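Local atomic coordinates of type III effector HopU1 (Pseudomonas syringae pv. tomato, PDB entry 3U0J), a protein that probably transfers ADP-ribose from NAD+ to arginine side chains of host proteins, acting as a bacterial effector against an RNA-binding target in plant immunity. Residues 116-127 and 140-148; 130-138 and 243-251. All coordinates share one frame; numbering follows the deposited sequence.

Contact 1: 116-127 and 140-148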
loop_
_atom_site.group_PDB
_atom_site.type_symbol
_atom_site.label_atom_id
_atom_site.label_comp_id
_atom_site.label_asym_id
_atom_site.label_seq_id
_atom_site.Cartn_x
_atom_site.Cartn_y
_atom_site.Cartn_z
ATOM N N LEU A 116 6.564 1.559 -9.650
ATOM C CA LEU A 116 5.817 0.317 -9.527
ATOM C C LEU A 116 4.475 0.449 -8.769
ATOM O O LEU A 116 3.431 -0.024 -9.242
ATOM C CB LEU A 116 6.701 -0.754 -8.883
ATOM C CG LEU A 116 6.053 -2.129 -8.732
ATOM C CD1 LEU A 116 5.948 -2.819 -10.040
ATOM C CD2 LEU A 116 6.872 -2.969 -7.813
ATOM N N TYR A 117 4.493 1.087 -7.604
ATOM C CA TYR A 117 3.298 1.124 -6.777
ATOM C C TYR A 117 2.187 1.849 -7.505
ATOM O O TYR A 117 1.005 1.511 -7.365
ATOM C CB TYR A 117 3.558 1.793 -5.422
ATOM C CG TYR A 117 3.705 3.307 -5.477
ATOM C CD1 TYR A 117 2.597 4.135 -5.414
ATOM C CD2 TYR A 117 4.955 3.899 -5.572
ATOM C CE1 TYR A 117 2.726 5.503 -5.454
ATOM C CE2 TYR A 117 5.095 5.262 -5.618
ATOM C CZ TYR A 117 3.979 6.059 -5.559
ATOM O OH TYR A 117 4.127 7.421 -5.608
ATOM N N ARG A 118 2.557 2.855 -8.289
ATOM C CA ARG A 118 1.535 3.590 -9.014
ATOM C C ARG A 118 0.950 2.804 -10.178
ATOM O O ARG A 118 -0.243 2.821 -10.388
ATOM C CB ARG A 118 2.069 4.928 -9.511
ATOM C CG ARG A 118 0.974 5.892 -9.932
ATOM C CD ARG A 118 1.586 7.216 -10.235
ATOM N NE ARG A 118 2.146 7.862 -9.050
ATOM C CZ ARG A 118 1.402 8.364 -8.068
ATOM N NH1 ARG A 118 0.071 8.247 -8.116
ATOM N NH2 ARG A 118 1.983 8.968 -7.034
ATOM N N GLU A 119 1.794 2.110 -10.929
ATOM C CA GLU A 119 1.310 1.313 -12.043
ATOM C C GLU A 119 0.379 0.236 -11.519
ATOM O O GLU A 119 -0.673 -0.024 -12.103
ATOM C CB GLU A 119 2.473 0.695 -12.813
ATOM C CG GLU A 119 2.058 -0.192 -13.970
ATOM C CD GLU A 119 3.243 -0.717 -14.767
ATOM O OE1 GLU A 119 4.403 -0.448 -14.372
ATOM O OE2 GLU A 119 3.011 -1.398 -15.802
ATOM N N VAL A 120 0.758 -0.372 -10.391
ATOM C CA VAL A 120 -0.018 -1.459 -9.796
ATOM C C VAL A 120 -1.328 -0.963 -9.215
ATOM O O VAL A 120 -2.388 -1.486 -9.530
ATOM C CB VAL A 120 0.794 -2.217 -8.723
ATOM C CG1 VAL A 120 -0.126 -3.060 -7.844
ATOM C CG2 VAL A 120 1.838 -3.086 -9.391
ATOM N N ASN A 121 -1.248 0.063 -8.377
ATOM C CA ASN A 121 -2.436 0.662 -7.780
ATOM C C ASN A 121 -3.403 1.096 -8.860
ATOM O O ASN A 121 -4.580 0.743 -8.813
ATOM C CB ASN A 121 -2.065 1.852 -6.899
ATOM C CG ASN A 121 -1.467 1.429 -5.574
ATOM O OD1 ASN A 121 -1.430 0.246 -5.247
ATOM N ND2 ASN A 121 -0.997 2.394 -4.807
ATOM N N ASN A 122 -2.899 1.833 -9.850
ATOM C CA ASN A 122 -3.735 2.276 -10.949
ATOM C C ASN A 122 -4.384 1.113 -11.694
ATOM O O ASN A 122 -5.580 1.158 -12.010
ATOM C CB ASN A 122 -2.961 3.190 -11.896
ATOM C CG ASN A 122 -3.017 4.640 -11.458
ATOM O OD1 ASN A 122 -3.443 4.932 -10.349
ATOM N ND2 ASN A 122 -2.595 5.548 -12.322
ATOM N N TYR A 123 -3.591 0.081 -11.969
ATOM C CA TYR A 123 -4.097 -1.142 -12.587
ATOM C C TYR A 123 -5.259 -1.733 -11.777
ATOM O O TYR A 123 -6.327 -1.980 -12.302
ATOM C CB TYR A 123 -2.985 -2.190 -12.741
ATOM C CG TYR A 123 -3.545 -3.559 -13.014
ATOM C CD1 TYR A 123 -3.795 -4.451 -11.974
ATOM C CD2 TYR A 123 -3.867 -3.954 -14.304
ATOM C CE1 TYR A 123 -4.325 -5.708 -12.219
ATOM C CE2 TYR A 123 -4.405 -5.204 -14.559
ATOM C CZ TYR A 123 -4.632 -6.077 -13.517
ATOM O OH TYR A 123 -5.180 -7.316 -13.769
ATOM N N LEU A 124 -5.050 -1.949 -10.484
ATOM C CA LEU A 124 -6.125 -2.473 -9.653
ATOM C C LEU A 124 -7.382 -1.608 -9.657
ATOM O O LEU A 124 -8.485 -2.151 -9.636
ATOM C CB LEU A 124 -5.659 -2.695 -8.218
ATOM C CG LEU A 124 -4.667 -3.832 -8.026
ATOM C CD1 LEU A 124 -4.054 -3.767 -6.628
ATOM C CD2 LEU A 124 -5.354 -5.148 -8.266
ATOM N N ARG A 125 -7.232 -0.277 -9.660
ATOM C CA ARG A 125 -8.409 0.602 -9.639
ATOM C C ARG A 125 -9.149 0.595 -10.977
ATOM O O ARG A 125 -10.348 0.784 -11.001
ATOM C CB ARG A 125 -8.097 2.056 -9.228
ATOM C CG ARG A 125 -6.951 2.271 -8.278
ATOM C CD ARG A 125 -7.264 3.234 -7.132
ATOM N NE ARG A 125 -7.063 4.634 -7.473
ATOM C CZ ARG A 125 -6.980 5.628 -6.576
ATOM N NH1 ARG A 125 -7.063 5.368 -5.271
ATOM N NH2 ARG A 125 -6.801 6.888 -6.982
ATOM N N LEU A 126 -8.442 0.384 -12.083
ATOM C CA LEU A 126 -9.073 0.410 -13.405
ATOM C C LEU A 126 -9.606 -0.943 -13.842
ATOM O O LEU A 126 -10.531 -1.037 -14.637
ATOM C CB LEU A 126 -8.089 0.896 -14.465
ATOM C CG LEU A 126 -7.537 2.305 -14.245
ATOM C CD1 LEU A 126 -6.590 2.675 -15.391
ATOM C CD2 LEU A 126 -8.669 3.346 -14.098
ATOM N N GLN A 127 -8.995 -1.992 -13.332
ATOM C CA GLN A 127 -9.289 -3.342 -13.763
ATOM C C GLN A 127 -10.790 -3.660 -13.722
ATOM O O GLN A 127 -11.447 -3.465 -12.687
ATOM C CB GLN A 127 -8.499 -4.300 -12.885
ATOM C CG GLN A 127 -8.841 -5.730 -13.070
ATOM C CD GLN A 127 -9.974 -6.153 -12.177
ATOM O OE1 GLN A 127 -10.625 -7.157 -12.436
ATOM N NE2 GLN A 127 -10.220 -5.388 -11.115
ATOM N N HIS A 140 -5.609 -11.945 -12.696
ATOM C CA HIS A 140 -5.076 -10.624 -13.042
ATOM C C HIS A 140 -4.059 -10.712 -14.198
ATOM O O HIS A 140 -3.651 -11.808 -14.592
ATOM C CB HIS A 140 -4.438 -9.932 -11.814
ATOM C CG HIS A 140 -5.423 -9.487 -10.767
ATOM N ND1 HIS A 140 -6.465 -8.622 -11.036
ATOM C CD2 HIS A 140 -5.502 -9.769 -9.442
ATOM C CE1 HIS A 140 -7.154 -8.410 -9.926
ATOM N NE2 HIS A 140 -6.591 -9.095 -8.945
ATOM N N ASP A 141 -3.670 -9.548 -14.723
ATOM C CA ASP A 141 -2.660 -9.395 -15.779
ATOM C C ASP A 141 -1.331 -10.076 -15.440
ATOM O O ASP A 141 -0.700 -9.762 -14.432
ATOM C CB ASP A 141 -2.427 -7.897 -16.055
ATOM C CG ASP A 141 -1.502 -7.633 -17.255
ATOM O OD1 ASP A 141 -0.435 -8.288 -17.380
ATOM O OD2 ASP A 141 -1.838 -6.734 -18.066
ATOM N N GLU A 142 -0.910 -10.988 -16.315
ATOM C CA GLU A 142 0.290 -11.800 -16.120
ATOM C C GLU A 142 1.502 -10.957 -15.717
ATOM O O GLU A 142 2.396 -11.426 -15.001
ATOM C CB GLU A 142 0.604 -12.606 -17.393
ATOM C CG GLU A 142 -0.631 -13.228 -18.070
ATOM C CD GLU A 142 -1.501 -12.191 -18.794
ATOM O OE1 GLU A 142 -0.968 -11.483 -19.686
ATOM O OE2 GLU A 142 -2.715 -12.086 -18.472
ATOM N N LYS A 143 1.533 -9.713 -16.174
ATOM C CA LYS A 143 2.692 -8.881 -15.939
ATOM C C LYS A 143 2.809 -8.486 -14.478
ATOM O O LYS A 143 3.869 -8.623 -13.888
ATOM C CB LYS A 143 2.655 -7.649 -16.831
ATOM C CG LYS A 143 3.377 -7.828 -18.160
ATOM C CD LYS A 143 2.635 -7.099 -19.284
ATOM C CE LYS A 143 1.901 -5.859 -18.759
ATOM N NZ LYS A 143 0.988 -5.265 -19.783
ATOM N N LEU A 144 1.729 -8.016 -13.876
ATOM C CA LEU A 144 1.833 -7.500 -12.512
ATOM C C LEU A 144 1.461 -8.500 -11.410
ATOM O O LEU A 144 1.847 -8.317 -10.249
ATOM C CB LEU A 144 0.996 -6.230 -12.361
ATOM C CG LEU A 144 1.289 -5.176 -13.424
ATOM C CD1 LEU A 144 0.220 -4.133 -13.447
ATOM C CD2 LEU A 144 2.625 -4.553 -13.174
ATOM N N SER A 145 0.723 -9.552 -11.758
ATOM C CA SER A 145 0.172 -10.434 -10.733
ATOM C C SER A 145 1.217 -11.037 -9.801
ATOM O O SER A 145 0.961 -11.169 -8.614
ATOM C CB SER A 145 -0.698 -11.518 -11.348
ATOM O OG SER A 145 0.026 -12.166 -12.352
ATOM N N PRO A 146 2.403 -11.389 -10.324
ATOM C CA PRO A 146 3.383 -11.931 -9.384
ATOM C C PRO A 146 3.608 -10.995 -8.201
ATOM O O PRO A 146 3.840 -11.465 -7.102
ATOM C CB PRO A 146 4.651 -12.032 -10.224
ATOM C CG PRO A 146 4.195 -12.065 -11.607
ATOM C CD PRO A 146 2.966 -11.245 -11.675
ATOM N N HIS A 147 3.525 -9.689 -8.418
ATOM C CA HIS A 147 3.711 -8.724 -7.337
ATOM C C HIS A 147 2.421 -8.505 -6.541
ATOM O O HIS A 147 2.441 -8.344 -5.313
ATOM C CB HIS A 147 4.214 -7.387 -7.891
ATOM C CG HIS A 147 4.315 -6.302 -6.862
ATOM N ND1 HIS A 147 5.429 -6.136 -6.064
ATOM C CD2 HIS A 147 3.448 -5.320 -6.508
ATOM C CE1 HIS A 147 5.243 -5.102 -5.262
ATOM N NE2 HIS A 147 4.051 -4.587 -5.511
ATOM N N ILE A 148 1.295 -8.476 -7.237
ATOM C CA ILE A 148 0.053 -8.248 -6.528
ATOM C C ILE A 148 -0.121 -9.366 -5.523
ATOM O O ILE A 148 -0.465 -9.128 -4.363
ATOM C CB ILE A 148 -1.150 -8.177 -7.475
ATOM C CG1 ILE A 148 -1.075 -6.890 -8.303
ATOM C CG2 ILE A 148 -2.417 -8.205 -6.680
ATOM C CD1 ILE A 148 -2.041 -6.818 -9.458
#
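Y123 and L144 lie at the middle of a helix-on-helix packing in the ADP-ribosyltransferase fold, where helix 116-126 rests on the approach to and the first turn of helix 145-162. The backbones come nearest at V120 and L144, whose CA atoms are 6.9 Å apart. Here the packing is tight and almost wholly apolar. The two methyls of L144 divide the work: CD1 lies 3.8 Å from Y123 CB, while CD2 reaches V120 CG2. On its other branch V120 lays CG1 alongside I148 CG1, the two side chains antiparallel. I148 CD1 touches both L124 CD2 and atoms CD1 and CE1 of the Y123 ring. At the N-terminal end of helix 116-126, L116 CD2 sits over one face of the H147 imidazole, 3.9 Å from its centroid and 18° off the normal, a CH-pi contact; the NE2 of that ring is bonded to H98.

The other flank is looser and partly open to solvent. The carboxylate of E119 reaches only the L144 CD2 methyl, at 4.1 Å from OE2, and its OE1 is bonded to S105. On the same flank, D141 OD1 accepts from K143 N at 2.7 Å through the lone pair directed away from OD2, forming an Asx turn; a long salt bridge joins K143 NZ to OD2.

Between these regions Y123 reaches across the interface. With CG anti to the backbone N (chi1 164°), its ring extends toward 140-141 and delivers the phenol oxygen to two polar groups. H140 ND1 lies 3.3 Å from Y123 OH, near the plane of both rings, and either partner could be the donor. The second bond is almost straight: D141 N donates to Y123 OH over 2.9 Å, with an angle of 170° at the hydrogen.

Contact 2: 130-138 and 243-251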
loop_
_atom_site.group_PDB
_atom_site.type_symbol
_atom_site.label_atom_id
_atom_site.label_comp_id
_atom_site.label_asym_id
_atom_site.label_seq_id
_atom_site.Cartn_x
_atom_site.Cartn_y
_atom_site.Cartn_z
ATOM N N ASN A 130 -12.212 -8.826 -12.796
ATOM C CA ASN A 130 -12.361 -9.534 -11.524
ATOM C C ASN A 130 -13.310 -8.792 -10.608
ATOM O O ASN A 130 -13.715 -7.659 -10.893
ATOM C CB ASN A 130 -11.025 -9.617 -10.786
ATOM C CG ASN A 130 -9.990 -10.411 -11.535
ATOM O OD1 ASN A 130 -9.003 -10.858 -10.954
ATOM N ND2 ASN A 130 -10.203 -10.598 -12.835
ATOM N N SER A 131 -13.643 -9.436 -9.492
ATOM C CA SER A 131 -14.294 -8.765 -8.376
ATOM C C SER A 131 -13.298 -7.795 -7.737
ATOM O O SER A 131 -13.678 -6.860 -7.017
ATOM C CB SER A 131 -14.793 -9.789 -7.343
ATOM O OG SER A 131 -13.796 -10.750 -7.022
ATOM N N GLY A 132 -12.019 -8.014 -8.032
ATOM C CA GLY A 132 -10.948 -7.241 -7.432
ATOM C C GLY A 132 -10.576 -7.799 -6.073
ATOM O O GLY A 132 -9.641 -7.327 -5.430
ATOM N N ARG A 133 -11.314 -8.819 -5.641
ATOM C CA ARG A 133 -11.085 -9.452 -4.339
ATOM C C ARG A 133 -10.092 -10.630 -4.380
ATOM O O ARG A 133 -9.698 -11.081 -5.464
ATOM C CB ARG A 133 -12.418 -9.862 -3.712
ATOM C CG ARG A 133 -13.295 -8.673 -3.370
ATOM C CD ARG A 133 -14.403 -9.066 -2.420
ATOM N NE ARG A 133 -14.966 -7.921 -1.705
ATOM C CZ ARG A 133 -15.773 -7.015 -2.254
ATOM N NH1 ARG A 133 -16.102 -7.106 -3.540
ATOM N NH2 ARG A 133 -16.248 -6.011 -1.520
ATOM N N GLU A 134 -9.679 -11.099 -3.197
ATOM C CA GLU A 134 -8.650 -12.144 -3.076
ATOM C C GLU A 134 -9.165 -13.515 -3.487
ATOM O O GLU A 134 -8.385 -14.458 -3.616
ATOM C CB GLU A 134 -8.089 -12.237 -1.652
ATOM C CG GLU A 134 -7.141 -11.122 -1.230
ATOM C CD GLU A 134 -6.626 -11.326 0.189
ATOM O OE1 GLU A 134 -6.423 -12.503 0.569
ATOM O OE2 GLU A 134 -6.432 -10.322 0.923
ATOM N N ALA A 135 -10.478 -13.637 -3.669
ATOM C CA ALA A 135 -11.042 -14.868 -4.211
ATOM C C ALA A 135 -10.610 -15.050 -5.673
ATOM O O ALA A 135 -10.596 -16.167 -6.197
ATOM C CB ALA A 135 -12.553 -14.859 -4.091
ATOM N N GLU A 136 -10.241 -13.947 -6.320
ATOM C CA GLU A 136 -9.912 -13.962 -7.746
ATOM C C GLU A 136 -8.526 -13.385 -8.100
ATOM O O GLU A 136 -8.361 -12.862 -9.198
ATOM C CB GLU A 136 -11.009 -13.232 -8.558
ATOM C CG GLU A 136 -12.295 -14.047 -8.778
ATOM C CD GLU A 136 -13.416 -13.278 -9.499
ATOM O OE1 GLU A 136 -13.216 -12.830 -10.656
ATOM O OE2 GLU A 136 -14.518 -13.154 -8.910
ATOM N N ILE A 137 -7.537 -13.490 -7.205
ATOM C CA ILE A 137 -6.206 -12.904 -7.463
ATOM C C ILE A 137 -5.425 -13.597 -8.583
ATOM O O ILE A 137 -4.425 -13.054 -9.084
ATOM C CB ILE A 137 -5.275 -12.873 -6.220
ATOM C CG1 ILE A 137 -6.019 -13.204 -4.939
ATOM C CG2 ILE A 137 -4.560 -11.511 -6.088
ATOM C CD1 ILE A 137 -5.275 -12.686 -3.712
ATOM N N ASP A 138 -5.864 -14.792 -8.972
ATOM C CA ASP A 138 -5.179 -15.506 -10.043
ATOM C C ASP A 138 -5.805 -15.257 -11.416
ATOM O O ASP A 138 -5.567 -16.005 -12.364
ATOM C CB ASP A 138 -5.055 -17.001 -9.725
ATOM C CG ASP A 138 -3.703 -17.357 -9.099
ATOM O OD1 ASP A 138 -2.745 -17.633 -9.863
ATOM O OD2 ASP A 138 -3.603 -17.370 -7.845
ATOM N N MET A 243 -0.677 -0.700 6.028
ATOM C CA MET A 243 -1.164 -0.917 4.653
ATOM C C MET A 243 -2.383 -1.840 4.703
ATOM O O MET A 243 -2.435 -2.743 5.544
ATOM C CB MET A 243 -0.045 -1.511 3.772
ATOM C CG MET A 243 -0.372 -1.709 2.265
ATOM S SD MET A 243 1.019 -2.250 1.207
ATOM C CE MET A 243 1.961 -0.748 1.061
ATOM N N LEU A 244 -3.381 -1.599 3.847
ATOM C CA LEU A 244 -4.576 -2.452 3.820
ATOM C C LEU A 244 -4.574 -3.365 2.613
ATOM O O LEU A 244 -4.035 -3.008 1.582
ATOM C CB LEU A 244 -5.854 -1.617 3.773
ATOM C CG LEU A 244 -6.298 -0.867 5.030
ATOM C CD1 LEU A 244 -5.841 -1.619 6.238
ATOM C CD2 LEU A 244 -5.682 0.493 5.050
ATOM N N PRO A 245 -5.200 -4.540 2.725
ATOM C CA PRO A 245 -5.355 -5.442 1.575
ATOM C C PRO A 245 -6.231 -4.819 0.488
ATOM O O PRO A 245 -7.034 -3.952 0.811
ATOM C CB PRO A 245 -6.094 -6.648 2.171
ATOM C CG PRO A 245 -5.918 -6.541 3.651
ATOM C CD PRO A 245 -5.827 -5.083 3.943
ATOM N N MET A 246 -6.093 -5.269 -0.762
ATOM C CA MET A 246 -6.983 -4.859 -1.855
ATOM C C MET A 246 -8.455 -4.808 -1.413
ATOM O O MET A 246 -8.881 -5.586 -0.555
ATOM C CB MET A 246 -6.865 -5.831 -3.037
ATOM C CG MET A 246 -5.528 -5.871 -3.743
ATOM S SD MET A 246 -5.489 -7.240 -4.921
ATOM C CE MET A 246 -6.617 -8.395 -4.167
ATOM N N MET A 247 -9.232 -3.904 -2.013
ATOM C CA MET A 247 -10.679 -3.841 -1.778
ATOM C C MET A 247 -11.079 -3.591 -0.329
ATOM O O MET A 247 -12.038 -4.192 0.171
ATOM C CB MET A 247 -11.386 -5.096 -2.295
ATOM C CG MET A 247 -11.713 -5.024 -3.781
ATOM S SD MET A 247 -12.723 -3.603 -4.242
ATOM C CE MET A 247 -12.185 -3.377 -5.919
ATOM N N SER A 248 -10.352 -2.702 0.339
ATOM C CA SER A 248 -10.746 -2.261 1.665
ATOM C C SER A 248 -11.954 -1.340 1.569
ATOM O O SER A 248 -12.082 -0.540 0.633
ATOM C CB SER A 248 -9.601 -1.538 2.346
ATOM O OG SER A 248 -9.342 -0.333 1.667
ATOM N N GLU A 249 -12.832 -1.449 2.554
ATOM C CA GLU A 249 -14.142 -0.826 2.493
ATOM C C GLU A 249 -14.390 -0.005 3.755
ATOM O O GLU A 249 -14.125 -0.491 4.862
ATOM C CB GLU A 249 -15.178 -1.944 2.385
ATOM C CG GLU A 249 -16.354 -1.635 1.497
ATOM C CD GLU A 249 -16.899 -2.863 0.781
ATOM O OE1 GLU A 249 -16.142 -3.845 0.555
ATOM O OE2 GLU A 249 -18.098 -2.822 0.427
ATOM N N PHE A 250 -14.900 1.223 3.601
ATOM C CA PHE A 250 -15.129 2.112 4.760
ATOM C C PHE A 250 -16.480 2.825 4.794
ATOM O O PHE A 250 -17.032 3.208 3.764
ATOM C CB PHE A 250 -14.023 3.165 4.889
ATOM C CG PHE A 250 -12.641 2.591 4.847
ATOM C CD1 PHE A 250 -11.982 2.248 6.018
ATOM C CD2 PHE A 250 -12.006 2.371 3.630
ATOM C CE1 PHE A 250 -10.715 1.702 5.981
ATOM C CE2 PHE A 250 -10.741 1.824 3.588
ATOM C CZ PHE A 250 -10.093 1.490 4.768
ATOM N N VAL A 251 -16.997 3.000 6.005
ATOM C CA VAL A 251 -18.142 3.855 6.252
ATOM C C VAL A 251 -17.609 5.233 6.603
ATOM O O VAL A 251 -16.734 5.359 7.466
ATOM C CB VAL A 251 -18.932 3.349 7.462
ATOM C CG1 VAL A 251 -20.058 4.308 7.810
ATOM C CG2 VAL A 251 -19.459 1.944 7.204
HETATM O O HOH W 1 -4.825 -7.747 -0.733
HETATM O O HOH W 2 -8.434 -8.439 0.301
#
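With CG beside the backbone N (chi1 -65°) and the chain extended from CG to NE, R133 runs past M247 and brings its guanidinium to E249; M246 instead bends at its last torsion (chi3 -28°), turning CE toward G132 O and E134 CG. The result joins the irregular 130-138 loop to the turn that enters strand 248-257 of the mixed sheet in the ADP-ribosyltransferase fold. M246 CE is the hub of the packing: it lies 3.4 Å from the carbonyl oxygen G132 O and also near the carbons E134 CG and I137 CG2. M247 packs from the other direction, its CG 3.5 Å from G132 O and its CB and CG against R133 CG, the two chains roughly perpendicular.

Polar links are mostly indirect. One water donates both to E134 OE2, at 2.8 Å, and to M246 O; another accepts from M246 N and bonds only weakly to the same carboxylate oxygen. E134 OE1 is engaged by H37 and N156, so both oxygens have partners. Farther along, E249 OE2 is bridged to R191, and its other oxygen meets R133 at the guanidinium edge, the planes 50° apart, with NH2 to OE1 at 3.0 Å.

The two contacts interlock along the chain: the 130-138 loop of contact 2 lies between the segments of contact 1, and the centres of the contacts are 12 Å apart. They share one apolar seam, in which M246 of contact 2 meets both helices of contact 1, its SD 3.7 Å from I148 CG2 and its CG 3.9 Å from L124 CD1. I137 CG2 joins the same seam, 4.0 Å from I148 CG2. Together they tie helices 116-126 and 145-162 to the strand 241-243 to strand 248-257 connection. In arginine-specific relatives the catalytic E-x-E motif lies just ahead of this connection, so the NAD+ site is probably nearby, although neither contact contains a bound ligand.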